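Local coordinates for protein putative ABC transporter subunit, substrate-binding component (Rhodopseudomonas palustris, PDB 4EVS) that binds 4-hydroxybenzoate and probably delivers such benzoate derivatives to an ABC transporter as its solute-binding component, at residues M99-A104 / R118-M123; S245-L250 / V345-G350; T337-L342 / I357-D362. All blocks are in the same frame, centred on the assembly; numbering follows the deposited sequence.

Contact 1: M99-A104 / R118-M123. With PHB (p-hydroxybenzoic acid), chain I.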
# COMPACT_ATOMS: atom_id res chain seq x y z
N MSE A 99 11.99 4.93 10.69
CA MSE A 99 11.49 4.67 9.34
C MSE A 99 9.97 4.78 9.31
O MSE A 99 9.27 4.09 10.07
CB MSE A 99 11.92 3.29 8.86
CG MSE A 99 11.39 2.93 7.48
SE MSE A 99 12.13 1.31 6.68
CE MSE A 99 11.46 0.01 7.90
N VAL A 100 9.45 5.63 8.44
CA VAL A 100 8.03 5.72 8.21
C VAL A 100 7.76 4.97 6.91
O VAL A 100 8.14 5.43 5.82
CB VAL A 100 7.54 7.17 8.10
CG1 VAL A 100 6.06 7.25 7.97
CG2 VAL A 100 7.98 7.96 9.31
N VAL A 101 7.13 3.80 7.00
CA VAL A 101 6.86 2.94 5.86
C VAL A 101 5.62 3.42 5.11
O VAL A 101 4.54 3.56 5.70
CB VAL A 101 6.72 1.47 6.30
CG1 VAL A 101 6.25 0.63 5.14
CG2 VAL A 101 8.04 0.92 6.89
N LEU A 102 5.80 3.72 3.83
CA LEU A 102 4.75 4.30 2.99
C LEU A 102 4.13 3.34 2.00
O LEU A 102 3.28 3.73 1.20
CB LEU A 102 5.29 5.53 2.26
CG LEU A 102 6.05 6.62 3.08
CD1 LEU A 102 6.58 7.77 2.19
CD2 LEU A 102 5.25 7.11 4.28
N ASN A 103 4.58 2.10 2.01
CA ASN A 103 3.88 1.06 1.24
C ASN A 103 4.04 -0.34 1.81
O ASN A 103 3.06 -0.95 2.21
CB ASN A 103 4.24 1.07 -0.22
CG ASN A 103 3.27 0.19 -1.01
OD1 ASN A 103 2.13 0.59 -1.24
ND2 ASN A 103 3.72 -1.00 -1.40
N ALA A 104 5.28 -0.86 1.83
CA ALA A 104 5.59 -2.25 2.17
C ALA A 104 4.61 -2.77 3.24
O ALA A 104 4.56 -2.24 4.33
CB ALA A 104 7.01 -2.37 2.66
N ARG A 118 4.01 2.73 10.26
CA ARG A 118 3.54 2.49 8.91
C ARG A 118 2.22 3.22 8.63
O ARG A 118 1.25 3.05 9.39
CB ARG A 118 3.39 1.00 8.68
CG ARG A 118 2.75 0.64 7.35
CD ARG A 118 3.09 -0.78 6.90
NE ARG A 118 2.84 -1.77 7.94
CZ ARG A 118 3.29 -3.02 7.88
NH1 ARG A 118 4.02 -3.45 6.84
NH2 ARG A 118 3.07 -3.83 8.87
N THR A 119 2.22 4.05 7.59
CA THR A 119 1.04 4.82 7.17
C THR A 119 0.36 4.27 5.89
O THR A 119 -0.52 4.92 5.32
CB THR A 119 1.38 6.29 7.00
OG1 THR A 119 2.41 6.41 6.01
CG2 THR A 119 1.83 6.90 8.35
N SER A 120 0.76 3.08 5.45
CA SER A 120 0.18 2.49 4.23
C SER A 120 -0.99 1.55 4.61
O SER A 120 -2.10 2.03 4.86
CB SER A 120 1.29 1.82 3.40
OG SER A 120 1.95 0.79 4.12
N PHE A 121 -0.70 0.25 4.77
CA PHE A 121 -1.70 -0.80 4.94
C PHE A 121 -0.96 -2.10 5.16
O PHE A 121 0.27 -2.15 4.97
CB PHE A 121 -2.59 -0.93 3.71
CG PHE A 121 -1.83 -1.19 2.43
CD1 PHE A 121 -1.28 -0.13 1.74
CD2 PHE A 121 -1.73 -2.48 1.89
CE1 PHE A 121 -0.56 -0.32 0.58
CE2 PHE A 121 -1.02 -2.70 0.72
CZ PHE A 121 -0.46 -1.61 0.05
N THR A 122 -1.66 -3.12 5.64
CA THR A 122 -1.12 -4.49 5.55
C THR A 122 -2.01 -5.37 4.69
O THR A 122 -3.19 -5.09 4.44
CB THR A 122 -0.90 -5.19 6.91
OG1 THR A 122 -2.15 -5.66 7.47
CG2 THR A 122 -0.18 -4.27 7.91
N MSE A 123 -1.42 -6.45 4.25
CA MSE A 123 -2.14 -7.40 3.45
C MSE A 123 -3.30 -8.04 4.23
O MSE A 123 -4.41 -8.17 3.72
CB MSE A 123 -1.19 -8.46 2.91
CG MSE A 123 -0.12 -7.89 2.00
SE MSE A 123 -0.73 -6.73 0.55
CE MSE A 123 -2.00 -7.92 -0.25
C1' PHB I . 5.09 -5.12 -0.78
O1' PHB I . 6.13 -5.60 -1.32
O2' PHB I . 4.87 -5.17 0.47
C1 PHB I . 4.03 -4.57 -1.69
C2 PHB I . 4.36 -4.05 -2.91
C3 PHB I . 3.36 -3.58 -3.75
C4 PHB I . 2.03 -3.53 -3.34
C5 PHB I . 1.71 -4.00 -2.06
C6 PHB I . 2.72 -4.52 -1.26
O4 PHB I . 1.08 -3.05 -4.18
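Arg-118 and Val-101 form a parallel bridge, their side chains lying side by side on one face of the sheet. Thr-119 N donates to Val-101 O over 3.0 Å, nearly along the C=O axis, and the CA-H of Arg-118 leans on the same oxygen. The methylene chain of Arg-118 follows the valine, with CD 3.9 Å from Val-101 CG1. A bend at chi3 (51°) then turns the guanidinium toward the chain beyond the strand, where Arg-118 NH1 donates to Ala-104 O over 2.8 Å; the oxygen lies close to the guanidinium plane. Thr-106 O accepts a second bond from NH1, His-335 ND1 takes one from NE, and the methyl CG2 of Thr-122 packs on one face of the group.

Asn-103 starts away from 118-123, but its amide swings back beside Phe-121, while its carbonyl meets Ser-120. The serine hydroxyl, tucked between its own N and carbonyl carbon (chi1 60°), donates to Asn-103 O over 2.8 Å from above the carbonyl plane. The same oxygen lies over one face of the Phe-121 ring, offset toward the rim. The amide and ring planes are 77° apart, and Asn-103 OD1 comes within 3.4 Å of Phe-121 CE1. Asn-103 ND2 donates to Tyr-80 O and lies 3.5 Å from C2 of p-hydroxybenzoic acid. Phe-121 in turn brings CZ to 3.9 Å from the ligand's C5, which lies near its ring plane.

Since Asn-103, Ala-104 and Phe-121 all line the pocket, Arg-118 and Ser-120 are placed to act as a second shell and probably hold the backbone that carries these ligand contacts. The positive charge of Arg-118 is probably stabilised by the carbonyl oxygens of Ala-104 and Thr-106 and by His-335 ND1.

Contact 2: S245-L250 / V345-G350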
# COMPACT_ATOMS: atom_id res chain seq x y z
N SER A 245 -13.26 -3.43 -20.12
CA SER A 245 -13.42 -4.81 -19.68
C SER A 245 -13.14 -5.05 -18.19
O SER A 245 -13.51 -6.09 -17.63
CB SER A 245 -12.61 -5.77 -20.52
OG SER A 245 -13.20 -5.84 -21.78
N GLY A 246 -12.50 -4.11 -17.53
CA GLY A 246 -12.29 -4.23 -16.10
C GLY A 246 -13.52 -3.97 -15.26
O GLY A 246 -13.52 -4.26 -14.05
N ILE A 247 -14.57 -3.41 -15.87
CA ILE A 247 -15.75 -3.02 -15.15
C ILE A 247 -16.27 -4.24 -14.42
O ILE A 247 -16.43 -5.32 -14.99
CB ILE A 247 -16.83 -2.37 -16.07
CG1 ILE A 247 -16.34 -1.00 -16.54
CG2 ILE A 247 -18.18 -2.28 -15.31
CD1 ILE A 247 -17.20 -0.33 -17.68
N GLY A 248 -16.54 -4.06 -13.15
CA GLY A 248 -17.06 -5.15 -12.32
C GLY A 248 -16.05 -5.88 -11.43
O GLY A 248 -16.43 -6.60 -10.51
N ILE A 249 -14.77 -5.66 -11.66
CA ILE A 249 -13.76 -6.24 -10.81
C ILE A 249 -13.90 -5.65 -9.40
O ILE A 249 -14.04 -4.45 -9.25
CB ILE A 249 -12.31 -5.98 -11.33
CG1 ILE A 249 -12.07 -6.79 -12.61
CG2 ILE A 249 -11.31 -6.36 -10.25
CD1 ILE A 249 -10.80 -6.40 -13.37
N LEU A 250 -13.89 -6.52 -8.41
CA LEU A 250 -14.08 -6.17 -7.00
C LEU A 250 -12.73 -6.13 -6.31
O LEU A 250 -11.86 -6.95 -6.58
CB LEU A 250 -14.99 -7.16 -6.26
CG LEU A 250 -16.44 -7.20 -6.72
CD1 LEU A 250 -17.14 -8.39 -6.09
CD2 LEU A 250 -17.15 -5.91 -6.35
N VAL A 345 -14.83 -1.69 -9.92
CA VAL A 345 -14.41 -0.84 -11.06
C VAL A 345 -15.70 -0.46 -11.83
O VAL A 345 -16.49 -1.36 -12.19
CB VAL A 345 -13.43 -1.57 -11.99
CG1 VAL A 345 -13.12 -0.70 -13.22
CG2 VAL A 345 -12.13 -1.96 -11.24
N GLU A 346 -15.93 0.84 -12.04
CA GLU A 346 -17.13 1.35 -12.71
C GLU A 346 -16.80 2.60 -13.44
O GLU A 346 -15.80 3.24 -13.15
CB GLU A 346 -18.25 1.66 -11.67
CG GLU A 346 -18.64 0.52 -10.79
CD GLU A 346 -19.91 0.76 -9.98
OE1 GLU A 346 -20.67 1.71 -10.28
OE2 GLU A 346 -20.15 -0.04 -9.03
N LYS A 347 -17.60 2.92 -14.43
CA LYS A 347 -17.54 4.25 -15.04
C LYS A 347 -18.29 5.25 -14.21
O LYS A 347 -19.38 4.97 -13.69
CB LYS A 347 -18.22 4.21 -16.38
CG LYS A 347 -17.36 3.55 -17.35
CD LYS A 347 -16.69 4.56 -18.23
CE LYS A 347 -16.76 4.05 -19.67
NZ LYS A 347 -16.42 5.10 -20.66
N GLN A 348 -17.71 6.42 -14.08
CA GLN A 348 -18.40 7.54 -13.44
C GLN A 348 -18.02 8.79 -14.21
O GLN A 348 -16.84 9.12 -14.31
CB GLN A 348 -17.97 7.66 -11.98
CG GLN A 348 -18.77 8.71 -11.19
CD GLN A 348 -18.28 8.88 -9.76
OE1 GLN A 348 -18.79 8.23 -8.82
NE2 GLN A 348 -17.28 9.74 -9.58
N ASP A 349 -19.03 9.51 -14.72
CA ASP A 349 -18.77 10.73 -15.48
C ASP A 349 -17.83 10.41 -16.65
O ASP A 349 -16.90 11.17 -16.94
CB ASP A 349 -18.13 11.83 -14.58
CG ASP A 349 -18.93 12.10 -13.28
OD1 ASP A 349 -18.30 12.41 -12.22
OD2 ASP A 349 -20.18 12.03 -13.33
N GLY A 350 -18.03 9.27 -17.28
CA GLY A 350 -17.18 8.88 -18.41
C GLY A 350 -15.76 8.43 -18.08
O GLY A 350 -14.99 8.17 -18.99
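With CG1 anti to its backbone N (chi1 175°) and CG2 anti to its carbonyl carbon, Val-345, whose CB points toward the bend of 245-250, spreads its two methyls over different parts of that bend. Val-345 CB lies 3.4 Å from Gly-246 O, while CG1 rests against the Gly-246 carbonyl. Val-345 CG2 reaches the other limb of the bend and meets Ile-249 CB at 4.0 Å. Ile-247 sets CG1 beside its N and extends to CD1, which crosses Lys-347 and touches its CG at 3.9 Å.

The bend is a type II beta turn from Gly-246 to Ile-249, closed by Ile-249 N bonding to Gly-246 O over 3.0 Å. Gly-248 sits at its third position with phi 100°, where a side chain would jam against the preceding carbonyl oxygen. Val-345 is gripped by both backbone polar atoms in nearly straight bonds: its O accepts from Gly-248 N over 2.9 Å, and its N donates to Ile-249 O over 2.9 Å. The CA-H of Ile-247 also approaches Val-345 O. An alanine here would lack CG1 and CG2 and would probably open a gap beside the Gly-246 carbonyl and Ile-249 CB.

Around the contact, Ile-249 packs on Val-212 of helix 206-217 and on Leu-227, while Ile-247 and Lys-347 both touch Leu-352 of the returning hairpin strand. The arrangement is a type II turn docked by its backbone on one strand of a beta hairpin, just before strand 250-253 joins strand 335-348 in antiparallel pairing within the mixed sheet.

Contact 3: T337-L342 / I357-D362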
# COMPACT_ATOMS: atom_id res chain seq x y z
N THR A 337 -4.43 1.98 11.74
CA THR A 337 -5.80 1.46 11.77
C THR A 337 -6.66 2.36 10.90
O THR A 337 -6.51 3.57 10.92
CB THR A 337 -6.34 1.45 13.20
OG1 THR A 337 -5.64 0.46 13.96
CG2 THR A 337 -7.87 1.21 13.19
N GLN A 338 -7.51 1.79 10.06
CA GLN A 338 -8.21 2.53 9.04
C GLN A 338 -9.40 1.74 8.54
O GLN A 338 -9.47 0.51 8.73
CB GLN A 338 -7.26 2.85 7.90
CG GLN A 338 -6.68 1.61 7.19
CD GLN A 338 -5.50 2.00 6.30
OE1 GLN A 338 -5.41 3.16 5.85
NE2 GLN A 338 -4.59 1.02 6.01
N SER A 339 -10.32 2.42 7.88
CA SER A 339 -11.35 1.70 7.15
C SER A 339 -10.74 0.95 5.96
O SER A 339 -9.76 1.38 5.35
CB SER A 339 -12.41 2.64 6.60
OG SER A 339 -13.09 3.31 7.66
N VAL A 340 -11.36 -0.17 5.63
CA VAL A 340 -11.11 -0.90 4.39
C VAL A 340 -12.43 -0.88 3.65
O VAL A 340 -13.48 -1.21 4.21
CB VAL A 340 -10.63 -2.36 4.66
CG1 VAL A 340 -10.63 -3.20 3.33
CG2 VAL A 340 -9.24 -2.36 5.41
N TYR A 341 -12.38 -0.44 2.42
CA TYR A 341 -13.56 -0.28 1.59
C TYR A 341 -13.64 -1.39 0.59
O TYR A 341 -12.64 -1.83 0.04
CB TYR A 341 -13.52 1.05 0.83
CG TYR A 341 -13.35 2.28 1.73
CD1 TYR A 341 -14.45 2.97 2.25
CD2 TYR A 341 -12.08 2.75 2.08
CE1 TYR A 341 -14.28 4.11 3.06
CE2 TYR A 341 -11.92 3.89 2.88
CZ TYR A 341 -13.00 4.55 3.38
OH TYR A 341 -12.88 5.68 4.18
N LEU A 342 -14.85 -1.84 0.31
CA LEU A 342 -15.08 -2.62 -0.89
C LEU A 342 -15.35 -1.65 -2.03
O LEU A 342 -16.12 -0.69 -1.88
CB LEU A 342 -16.32 -3.47 -0.77
CG LEU A 342 -16.74 -4.34 -1.96
CD1 LEU A 342 -15.69 -5.39 -2.32
CD2 LEU A 342 -18.09 -5.01 -1.71
N ILE A 357 -18.24 1.05 -2.39
CA ILE A 357 -19.61 0.63 -2.22
C ILE A 357 -19.93 0.01 -0.84
O ILE A 357 -21.10 -0.27 -0.55
CB ILE A 357 -20.03 -0.34 -3.37
CG1 ILE A 357 -19.17 -1.63 -3.39
CG2 ILE A 357 -20.05 0.36 -4.72
CD1 ILE A 357 -19.71 -2.69 -4.38
N GLU A 358 -18.91 -0.19 -0.00
CA GLU A 358 -19.12 -0.63 1.37
C GLU A 358 -17.87 -0.24 2.18
O GLU A 358 -16.77 -0.17 1.63
CB GLU A 358 -19.36 -2.14 1.40
CG GLU A 358 -19.78 -2.71 2.72
CD GLU A 358 -20.06 -4.20 2.68
OE1 GLU A 358 -19.84 -4.82 1.62
OE2 GLU A 358 -20.46 -4.74 3.73
N THR A 359 -18.07 0.01 3.46
CA THR A 359 -17.02 0.41 4.39
C THR A 359 -16.95 -0.63 5.50
O THR A 359 -17.96 -1.01 6.08
CB THR A 359 -17.32 1.78 4.99
OG1 THR A 359 -17.42 2.76 3.93
CG2 THR A 359 -16.21 2.23 5.95
N PHE A 360 -15.73 -1.03 5.85
CA PHE A 360 -15.45 -1.87 7.03
C PHE A 360 -14.55 -1.02 7.97
O PHE A 360 -13.36 -0.80 7.67
CB PHE A 360 -14.76 -3.16 6.63
CG PHE A 360 -15.56 -4.01 5.72
CD1 PHE A 360 -16.44 -4.93 6.24
CD2 PHE A 360 -15.45 -3.90 4.34
CE1 PHE A 360 -17.17 -5.73 5.39
CE2 PHE A 360 -16.23 -4.69 3.51
CZ PHE A 360 -17.06 -5.61 4.04
N LYS A 361 -15.13 -0.49 9.04
CA LYS A 361 -14.45 0.51 9.87
C LYS A 361 -13.38 -0.12 10.74
O LYS A 361 -13.50 -1.27 11.16
CB LYS A 361 -15.45 1.21 10.77
CG LYS A 361 -16.53 1.96 10.02
CD LYS A 361 -16.10 3.37 9.76
CE LYS A 361 -16.13 4.21 11.02
NZ LYS A 361 -14.88 5.00 11.16
N ASP A 362 -12.36 0.68 11.07
CA ASP A 362 -11.47 0.42 12.19
C ASP A 362 -10.77 -0.93 12.09
O ASP A 362 -10.71 -1.70 13.05
CB ASP A 362 -12.25 0.53 13.52
CG ASP A 362 -12.82 1.93 13.74
OD1 ASP A 362 -12.08 2.92 13.51
OD2 ASP A 362 -14.00 2.03 14.14
O HOH W 1 -12.55 3.48 10.33
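Leu-342 meets both Ile-357 and Glu-358 across the antiparallel pair. With CG anti to its backbone N (chi1 179°), it sends CD2 to 3.9 Å from Ile-357 CD1 and 3.8 Å from Glu-358 OE1, crossing both side chains. Ile-357 has CG1 between its N and carbonyl carbon (chi1 61°), which puts CG1 at 3.5 Å from Leu-342 O. Ile-357 N donates to Leu-342 O over 2.8 Å. A weak bond from Glu-358 N reaches the same oxygen.

Phe-360 turns CG beside its own N, and the ring presents its edge to the opposite strand: CD2 is 3.3 Å from Val-340 O, which lies in the ring plane and also accepts from Phe-360 N. Val-340 N returns a bond to Phe-360 O. Leu-342 and Phe-360 both pack on Val-133 of helix 123-136.

On the face bearing Tyr-341, Thr-359 lies alongside the tyrosine ring, with OG1 3.4 Å from CD1; the phenol OH bonds to Arg-324 O. Farther along, Lys-361 folds back through bends at chi2, chi3 and chi4. One water joins Ser-339 OG at 2.7 Å and accepts from Lys-361 NZ and from Asp-362 N, bridging the strands where 357-362 turns its corner.

Two residues opposite Leu-342 make this a classic beta bulge, set in the antiparallel hairpin of strands 335-348 and 351-363.

How the contacts relate
Contacts 1, 3 and 2 lie progressively farther from the centre of the chain. Contact 1 closes first in sequence, at the outer strand 116-118 of the sheet containing 99-101. Contacts 2 and 3 come later, alternate in sequence and share strand 335-348 of the other mixed sheet; their centres are about 20 Å apart, with adjoining segments but no other touch. Contacts 1 and 3, centres about 17 Å apart, do meet: Ser-120 O and Gln-338 NE2 are 2.9 Å apart, a probable hydrogen bond. Contact 2 stands about 27 Å from contact 1, centre to centre. Two sheets joined in this way are consistent with the two-lobed periplasmic binding protein fold, with the ligand between the lobes.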